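Local coordinates for Non-reducing end alpha-L-arabinofuranosidase BoGH43B (Bacteroides ovatus, PDB 5JOZ), which removes terminal non-reducing alpha-L-arabinofuranose residues from xyloglucan side branches, turning 'S' units into 'X' units as part of xyloglucan breakdown, at residues E61-M66 against G91-G96; A70-Q75 against G474-V479; G54-R59 against G112-P117. One frame throughout, in Å; residues are numbered along the deposited sequence.

Contact 1: residues E61-M66 against G91-G96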
loop_
_atom_site.group_PDB
_atom_site.type_symbol
_atom_site.label_atom_id
_atom_site.label_comp_id
_atom_site.label_asym_id
_atom_site.label_seq_id
_atom_site.Cartn_x
_atom_site.Cartn_y
_atom_site.Cartn_z
ATOM N N GLU A 61 15.189 -12.002 -0.226
ATOM C CA GLU A 61 15.438 -12.667 -1.522
ATOM C C GLU A 61 14.248 -12.579 -2.488
ATOM O O GLU A 61 14.455 -12.579 -3.696
ATOM C CB GLU A 61 15.942 -14.112 -1.361
ATOM C CG GLU A 61 15.021 -15.077 -0.625
ATOM C CD GLU A 61 15.451 -15.390 0.805
ATOM O OE1 GLU A 61 15.897 -14.463 1.531
ATOM O OE2 GLU A 61 15.318 -16.575 1.200
ATOM N N ASN A 62 13.019 -12.482 -1.963
ATOM C CA ASN A 62 11.829 -12.223 -2.807
ATOM C C ASN A 62 11.333 -10.758 -2.848
ATOM O O ASN A 62 10.370 -10.476 -3.552
ATOM C CB ASN A 62 10.675 -13.227 -2.542
ATOM C CG ASN A 62 10.115 -13.174 -1.128
ATOM O OD1 ASN A 62 10.276 -12.199 -0.403
ATOM N ND2 ASN A 62 9.439 -14.250 -0.732
ATOM N N ASN A 63 11.975 -9.841 -2.116
ATOM C CA ASN A 63 11.771 -8.394 -2.330
ATOM C C ASN A 63 13.121 -7.659 -2.296
ATOM O O ASN A 63 13.447 -6.990 -1.312
ATOM C CB ASN A 63 10.772 -7.793 -1.303
ATOM C CG ASN A 63 10.055 -6.514 -1.805
ATOM O OD1 ASN A 63 10.277 -6.035 -2.920
ATOM N ND2 ASN A 63 9.187 -5.962 -0.963
ATOM N N PRO A 64 13.920 -7.794 -3.373
ATOM C CA PRO A 64 15.150 -6.988 -3.494
ATOM C C PRO A 64 14.823 -5.519 -3.756
ATOM O O PRO A 64 14.261 -5.197 -4.805
ATOM C CB PRO A 64 15.875 -7.615 -4.699
ATOM C CG PRO A 64 14.817 -8.318 -5.478
ATOM C CD PRO A 64 13.765 -8.745 -4.492
ATOM N N LEU A 65 15.155 -4.648 -2.804
ATOM C CA LEU A 65 14.735 -3.242 -2.852
ATOM C C LEU A 65 15.836 -2.192 -2.807
ATOM O O LEU A 65 15.551 -1.011 -3.041
ATOM C CB LEU A 65 13.738 -2.968 -1.722
ATOM C CG LEU A 65 12.334 -3.561 -1.912
ATOM C CD1 LEU A 65 11.528 -3.394 -0.641
ATOM C CD2 LEU A 65 11.614 -2.900 -3.079
ATOM N N MET A 66 17.078 -2.593 -2.527
ATOM C CA MET A 66 18.152 -1.617 -2.286
ATOM C C MET A 66 18.438 -0.797 -3.545
ATOM O O MET A 66 18.442 -1.328 -4.668
ATOM C CB MET A 66 19.431 -2.309 -1.788
ATOM C CG MET A 66 19.306 -2.991 -0.421
ATOM S SD MET A 66 18.788 -1.946 0.979
ATOM C CE MET A 66 19.831 -2.612 2.277
ATOM N N GLY A 91 3.904 -9.876 -9.893
ATOM C CA GLY A 91 4.032 -8.420 -9.904
ATOM C C GLY A 91 5.286 -7.989 -10.614
ATOM O O GLY A 91 5.954 -8.808 -11.258
ATOM N N THR A 92 5.610 -6.709 -10.509
ATOM C CA THR A 92 6.860 -6.171 -11.059
ATOM C C THR A 92 7.647 -5.390 -9.996
ATOM O O THR A 92 7.074 -4.596 -9.259
ATOM C CB THR A 92 6.576 -5.226 -12.231
ATOM O OG1 THR A 92 5.445 -5.697 -12.964
ATOM C CG2 THR A 92 7.780 -5.139 -13.162
ATOM N N ASN A 93 8.957 -5.617 -9.941
ATOM C CA ASN A 93 9.889 -4.867 -9.085
ATOM C C ASN A 93 10.744 -3.957 -9.984
ATOM O O ASN A 93 11.473 -4.449 -10.845
ATOM C CB ASN A 93 10.752 -5.872 -8.309
ATOM C CG ASN A 93 11.778 -5.217 -7.388
ATOM O OD1 ASN A 93 12.507 -4.294 -7.772
ATOM N ND2 ASN A 93 11.864 -5.731 -6.167
ATOM N N TYR A 94 10.643 -2.644 -9.799
ATOM C CA TYR A 94 11.472 -1.678 -10.536
ATOM C C TYR A 94 12.473 -1.013 -9.613
ATOM O O TYR A 94 12.077 -0.353 -8.650
ATOM C CB TYR A 94 10.620 -0.577 -11.180
ATOM C CG TYR A 94 9.727 -1.027 -12.322
ATOM C CD1 TYR A 94 10.223 -1.160 -13.621
ATOM C CD2 TYR A 94 8.374 -1.292 -12.106
ATOM C CE1 TYR A 94 9.398 -1.564 -14.663
ATOM C CE2 TYR A 94 7.543 -1.693 -13.143
ATOM C CZ TYR A 94 8.056 -1.829 -14.419
ATOM O OH TYR A 94 7.217 -2.230 -15.438
ATOM N N GLY A 95 13.762 -1.185 -9.909
ATOM C CA GLY A 95 14.821 -0.360 -9.326
ATOM C C GLY A 95 15.653 -0.981 -8.222
ATOM O O GLY A 95 16.707 -0.447 -7.878
ATOM N N GLY A 96 15.190 -2.092 -7.650
ATOM C CA GLY A 96 15.949 -2.800 -6.625
ATOM C C GLY A 96 17.118 -3.588 -7.204
ATOM O O GLY A 96 16.987 -4.243 -8.250
#
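The irregular segment 61-66 runs in towards the end of a strand: the CA atoms of Asn63 and Asn93 are 7.8 Å apart, whereas those of Leu65 and Gly96 have closed to 4.0 Å. One amide supplies the hydrogen bond across the contact. The side chain of Asn93 points at the loop with its CG anti to the backbone N (chi1 179°), and ND2 donates to the backbone O of Pro64 at 2.8 Å. The N-H is fairly straight (154°) and the acceptor lies close to the plane of the Asn93 amide, but the nitrogen meets the carbonyl from above its plane. The other end of the same amide turns back on its own chain, where OD1 takes a weak bond from the Gly96 N, 3.5 Å away, so that rotation is limited mainly by the ND2 bond and only weakly at OD1. The Pro64 ring and the Leu65 CD2 methyl flank the donor, with Pro64 CD 3.9 Å from Asn93 ND2. The Asn63 amide stands almost perpendicular to that of Asn93; its OD1 lies 3.6 Å from Asn93 ND2 with no hydrogen bond between them, and has its main polar partner in the side-chain amide of Gln75. Gly96 brings its CA up to the loop backbone, where a side chain would collide with Pro64 O, giving CA-H...O contacts of 3.5 Å each from Gly96 CA to Pro64 O and to Met66 O. Asn328 holds the loop from the C-terminal part of the chain, bonding to the backbone of Asn63 and Leu65. Within the GH43 catalytic module, a five-bladed beta-propeller, the contact thus ties the connection between strands 51-55 and 74-83 to the end of strand 86-94, which lies between strands 74-83 and 102-107 in its blade.

Contact 2: residues A70-Q75 against G474-V479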
loop_
_atom_site.group_PDB
_atom_site.type_symbol
_atom_site.label_atom_id
_atom_site.label_comp_id
_atom_site.label_asym_id
_atom_site.label_seq_id
_atom_site.Cartn_x
_atom_site.Cartn_y
_atom_site.Cartn_z
ATOM N N ALA A 70 12.273 6.104 -3.790
ATOM C CA ALA A 70 11.097 6.205 -2.940
ATOM C C ALA A 70 9.924 6.586 -3.823
ATOM O O ALA A 70 10.057 7.464 -4.686
ATOM C CB ALA A 70 11.298 7.254 -1.865
ATOM N N SER A 71 8.808 5.876 -3.656
ATOM C CA SER A 71 7.517 6.263 -4.220
ATOM C C SER A 71 7.310 5.821 -5.671
ATOM O O SER A 71 6.173 5.587 -6.060
ATOM C CB SER A 71 7.280 7.776 -4.090
ATOM O OG SER A 71 5.898 8.062 -4.068
ATOM N N THR A 72 8.386 5.747 -6.463
ATOM C CA THR A 72 8.343 5.269 -7.853
ATOM C C THR A 72 9.188 4.010 -8.106
ATOM O O THR A 72 9.231 3.524 -9.230
ATOM C CB THR A 72 8.799 6.386 -8.822
ATOM O OG1 THR A 72 10.072 6.888 -8.403
ATOM C CG2 THR A 72 7.792 7.536 -8.848
ATOM N N GLY A 73 9.853 3.483 -7.078
ATOM C CA GLY A 73 10.584 2.215 -7.174
ATOM C C GLY A 73 9.920 1.121 -6.351
ATOM O O GLY A 73 8.979 1.379 -5.579
ATOM N N GLY A 74 10.412 -0.100 -6.533
ATOM C CA GLY A 74 9.948 -1.279 -5.809
ATOM C C GLY A 74 8.732 -1.973 -6.406
ATOM O O GLY A 74 8.596 -2.069 -7.622
ATOM N N GLN A 75 7.845 -2.466 -5.540
ATOM C CA GLN A 75 6.717 -3.297 -5.968
ATOM C C GLN A 75 5.521 -2.507 -6.510
ATOM O O GLN A 75 4.942 -1.685 -5.797
ATOM C CB GLN A 75 6.274 -4.195 -4.814
ATOM C CG GLN A 75 7.333 -5.175 -4.353
ATOM C CD GLN A 75 7.824 -6.105 -5.466
ATOM O OE1 GLN A 75 7.130 -6.322 -6.449
ATOM N NE2 GLN A 75 9.022 -6.663 -5.303
ATOM N N GLY A 474 4.217 14.029 -5.753
ATOM C CA GLY A 474 4.269 13.032 -6.823
ATOM C C GLY A 474 4.461 11.620 -6.279
ATOM O O GLY A 474 4.427 11.395 -5.065
ATOM N N GLY A 475 4.659 10.672 -7.187
ATOM C CA GLY A 475 4.842 9.271 -6.825
ATOM C C GLY A 475 3.538 8.532 -6.584
ATOM O O GLY A 475 2.468 9.050 -6.886
ATOM N N PHE A 476 3.644 7.330 -6.010
ATOM C CA PHE A 476 2.550 6.357 -5.956
ATOM C C PHE A 476 2.204 5.875 -4.553
ATOM O O PHE A 476 1.493 4.858 -4.390
ATOM C CB PHE A 476 2.917 5.142 -6.833
ATOM C CG PHE A 476 2.921 5.431 -8.303
ATOM C CD1 PHE A 476 1.730 5.693 -8.968
ATOM C CD2 PHE A 476 4.110 5.441 -9.026
ATOM C CE1 PHE A 476 1.722 5.955 -10.338
ATOM C CE2 PHE A 476 4.108 5.707 -10.391
ATOM C CZ PHE A 476 2.912 5.968 -11.046
ATOM N N THR A 477 2.692 6.596 -3.543
ATOM C CA THR A 477 2.512 6.207 -2.149
ATOM C C THR A 477 1.684 7.235 -1.385
ATOM O O THR A 477 1.251 8.252 -1.941
ATOM C CB THR A 477 3.871 6.024 -1.461
ATOM O OG1 THR A 477 4.631 7.232 -1.577
ATOM C CG2 THR A 477 4.629 4.868 -2.094
ATOM N N GLY A 478 1.435 6.913 -0.119
ATOM C CA GLY A 478 0.763 7.786 0.842
ATOM C C GLY A 478 1.484 7.740 2.183
ATOM O O GLY A 478 2.437 6.978 2.380
ATOM N N VAL A 479 1.015 8.554 3.115
ATOM C CA VAL A 479 1.750 8.806 4.357
ATOM C C VAL A 479 1.905 7.563 5.252
ATOM O O VAL A 479 0.957 6.802 5.459
ATOM C CB VAL A 479 1.074 9.945 5.164
ATOM C CG1 VAL A 479 1.641 10.043 6.575
ATOM C CG2 VAL A 479 1.232 11.279 4.431
#
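Ser71 is the side chain on which this meeting turns, because its hydroxyl and its carbonyl both address segment 474-479. Its OG, anti to the backbone N (chi1 -154°), lies 2.9 Å from Thr477 OG1 in a hydroxyl-to-hydroxyl hydrogen bond. Thr477 presents that oxygen from the crowded position between its own backbone N and carbonyl carbon, leaving its CG2 methyl to lie alongside Ser71 CA at 3.8 Å. The backbone N of Phe476 is shared between two acceptors of the serine: it gives a bent bond to Ser71 O at 3.1 Å, meeting that carbonyl from above its plane, and a weak one to Ser71 OG at the same 3.1 Å. The ring of Phe476 turns its edge to the same carbonyl, with CD2 3.6 Å from Ser71 O. Where OG passes Gly475, bare backbone receives it, Gly475 CA being 3.2 Å from Ser71 OG; Thr72 adds its CG2 methyl at the margin. Further out, Glu34 accepts from the Ser71 N, Asn470 holds the Gly475 carbonyl and Arg268 that of Phe476, so backbone groups of both segments have further partners outside the contact. The Phe476 side chain comes within about 6 Å of the side chain of Glu176 and about 7 Å of that of Asp16, the inferred proton donor and proton acceptor. A loop of the C-terminal concanavalin A-like module is therefore hydrogen-bonded to the catalytic propeller close to the inferred catalytic residues, and the polar bonds centred on Ser71 are consistent with holding the Phe476 ring in place beside the inferred catalytic carboxylates.

Contact 3: residues G54-R59 against G112-P117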
loop_
_atom_site.group_PDB
_atom_site.type_symbol
_atom_site.label_atom_id
_atom_site.label_comp_id
_atom_site.label_asym_id
_atom_site.label_seq_id
_atom_site.Cartn_x
_atom_site.Cartn_y
_atom_site.Cartn_z
ATOM N N GLY A 54 -0.475 -11.752 6.296
ATOM C CA GLY A 54 0.905 -11.973 5.893
ATOM C C GLY A 54 1.277 -11.012 4.791
ATOM O O GLY A 54 0.535 -10.066 4.502
ATOM N N HIS A 55 2.435 -11.249 4.192
ATOM C CA HIS A 55 2.885 -10.504 3.026
ATOM C C HIS A 55 3.448 -11.506 2.029
ATOM O O HIS A 55 4.083 -12.485 2.424
ATOM C CB HIS A 55 3.945 -9.478 3.437
ATOM C CG HIS A 55 3.456 -8.477 4.437
ATOM N ND1 HIS A 55 3.284 -8.785 5.768
ATOM C CD2 HIS A 55 3.088 -7.182 4.302
ATOM C CE1 HIS A 55 2.813 -7.727 6.405
ATOM N NE2 HIS A 55 2.695 -6.739 5.540
ATOM N N ALA A 56 3.212 -11.280 0.743
ATOM C CA ALA A 56 3.741 -12.175 -0.284
ATOM C C ALA A 56 5.262 -12.141 -0.282
ATOM O O ALA A 56 5.903 -13.162 -0.502
ATOM C CB ALA A 56 3.218 -11.810 -1.654
ATOM N N LEU A 57 5.824 -10.962 -0.015
ATOM C CA LEU A 57 7.264 -10.748 -0.063
ATOM C C LEU A 57 7.805 -10.354 1.331
ATOM O O LEU A 57 8.159 -9.192 1.594
ATOM C CB LEU A 57 7.588 -9.711 -1.156
ATOM C CG LEU A 57 6.857 -9.829 -2.514
ATOM C CD1 LEU A 57 7.308 -8.704 -3.422
ATOM C CD2 LEU A 57 7.072 -11.185 -3.204
ATOM N N SER A 58 7.870 -11.365 2.199
ATOM C CA SER A 58 8.324 -11.237 3.595
ATOM C C SER A 58 9.836 -11.465 3.817
ATOM O O SER A 58 10.288 -11.439 4.970
ATOM C CB SER A 58 7.552 -12.225 4.491
ATOM O OG SER A 58 6.143 -12.043 4.412
ATOM N N ARG A 59 10.608 -11.694 2.749
ATOM C CA ARG A 59 12.050 -11.954 2.876
ATOM C C ARG A 59 12.838 -11.106 1.877
ATOM O O ARG A 59 12.306 -10.731 0.839
ATOM C CB ARG A 59 12.336 -13.452 2.664
ATOM C CG ARG A 59 11.684 -14.354 3.717
ATOM C CD ARG A 59 12.112 -15.817 3.623
ATOM N NE ARG A 59 12.075 -16.358 2.254
ATOM C CZ ARG A 59 10.979 -16.745 1.597
ATOM N NH1 ARG A 59 9.766 -16.646 2.144
ATOM N NH2 ARG A 59 11.090 -17.230 0.363
ATOM N N GLY A 112 1.576 -17.551 4.457
ATOM C CA GLY A 112 2.999 -17.829 4.240
ATOM C C GLY A 112 3.353 -19.217 4.765
ATOM O O GLY A 112 2.551 -19.826 5.481
ATOM N N PRO A 113 4.546 -19.730 4.455
ATOM C CA PRO A 113 5.596 -19.025 3.714
ATOM C C PRO A 113 5.395 -19.011 2.194
ATOM O O PRO A 113 4.846 -19.965 1.631
ATOM C CB PRO A 113 6.838 -19.858 4.044
ATOM C CG PRO A 113 6.305 -21.254 4.183
ATOM C CD PRO A 113 5.004 -21.062 4.912
ATOM N N TRP A 114 5.855 -17.946 1.544
ATOM C CA TRP A 114 5.863 -17.871 0.086
ATOM C C TRP A 114 7.236 -18.261 -0.447
ATOM O O TRP A 114 8.238 -18.095 0.235
ATOM C CB TRP A 114 5.510 -16.461 -0.386
ATOM C CG TRP A 114 4.072 -16.079 -0.095
ATOM C CD1 TRP A 114 3.563 -15.643 1.094
ATOM C CD2 TRP A 114 2.976 -16.097 -1.013
ATOM N NE1 TRP A 114 2.223 -15.396 0.973
ATOM C CE2 TRP A 114 1.835 -15.660 -0.308
ATOM C CE3 TRP A 114 2.848 -16.448 -2.366
ATOM C CZ2 TRP A 114 0.573 -15.563 -0.906
ATOM C CZ3 TRP A 114 1.600 -16.348 -2.966
ATOM C CH2 TRP A 114 0.473 -15.903 -2.233
ATOM N N SER A 115 7.270 -18.741 -1.684
ATOM C CA SER A 115 8.514 -19.106 -2.357
ATOM C C SER A 115 9.405 -17.905 -2.709
ATOM O O SER A 115 8.991 -16.729 -2.606
ATOM C CB SER A 115 8.197 -19.861 -3.658
ATOM O OG SER A 115 7.670 -18.986 -4.653
ATOM N N ASP A 116 10.623 -18.225 -3.158
ATOM C CA ASP A 116 11.519 -17.255 -3.795
ATOM C C ASP A 116 10.919 -16.897 -5.154
ATOM O O ASP A 116 10.028 -17.600 -5.626
ATOM C CB ASP A 116 12.932 -17.845 -3.930
ATOM C CG ASP A 116 13.634 -18.031 -2.574
ATOM O OD1 ASP A 116 13.162 -17.499 -1.542
ATOM O OD2 ASP A 116 14.681 -18.709 -2.545
ATOM N N PRO A 117 11.378 -15.798 -5.782
ATOM C CA PRO A 117 10.726 -15.404 -7.033
ATOM C C PRO A 117 11.073 -16.307 -8.217
ATOM O O PRO A 117 12.197 -16.798 -8.337
ATOM C CB PRO A 117 11.237 -13.985 -7.293
ATOM C CG PRO A 117 12.365 -13.751 -6.362
ATOM C CD PRO A 117 12.510 -14.917 -5.435
#
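Two connections on neighbouring propeller blades meet here: the corner that follows edge strand 51-55, turning at Ala56, and the loop 112-117 leading into strand 118-119, the edge strand of the next blade. Trp114 lays one face of its indole against the corner. Ala56 CA sits over that face of the five-membered ring, 3.7 Å from its centroid and only 9° off the normal, a CH-pi contact, while Ala56 O closes to 3.3 Å on Trp114 CB. The indole NE1 is engaged by the carbonyl of Pro110, which limits the ring's rotation, and strands 86-94 and 102-107 pack against it. Farther along, Arg59 swings across to the loop, its chain bent at chi3 (-47°) so that the guanidinium meets the other backbone end-on. Two nitrogens converge on one acceptor: Arg59 NH1 lies 2.8 Å and Arg59 NH2 3.0 Å from Trp114 O, both in the carbonyl plane and near the plane of the guanidinium. The same NH2 also forms a salt bridge with Asp116 OD1 at 2.8 Å, approached from above the carboxylate, the two groups tilted 40° to each other. On the corner itself, Ser58 OG donates to the His55 O at 2.9 Å. The forked grip on Trp114 O polarises that carbonyl, presumably, and fixes the guanidinium edge-on to the loop, while Asp116, helped by a long, weak ion pair between Arg59 NE and Glu61 OE2, would be expected to favour the arginine's positive charge at this partly exposed margin.

In the fold
Along the chain the segments run 54-59, 61-66, 70-75, 91-96, 112-117 and, far later, 474-479. Contact 1 is nested within the loop closed by contact 3, and contact 2 crosses both. The centre of contact 1 is about 13 Å from those of contacts 2 and 3, which are themselves about 21 Å apart. Contacts 1 and 2 share a sheet through neighbouring strands 74-83 and 86-94, and the backbones of Tyr94 and Gly74 pair between them; Asn62 and Ser115 probably bond contact 1 to contact 3. Together the three contacts run from the junction of two propeller blades to the interface with the C-terminal module, near the inferred catalytic residues.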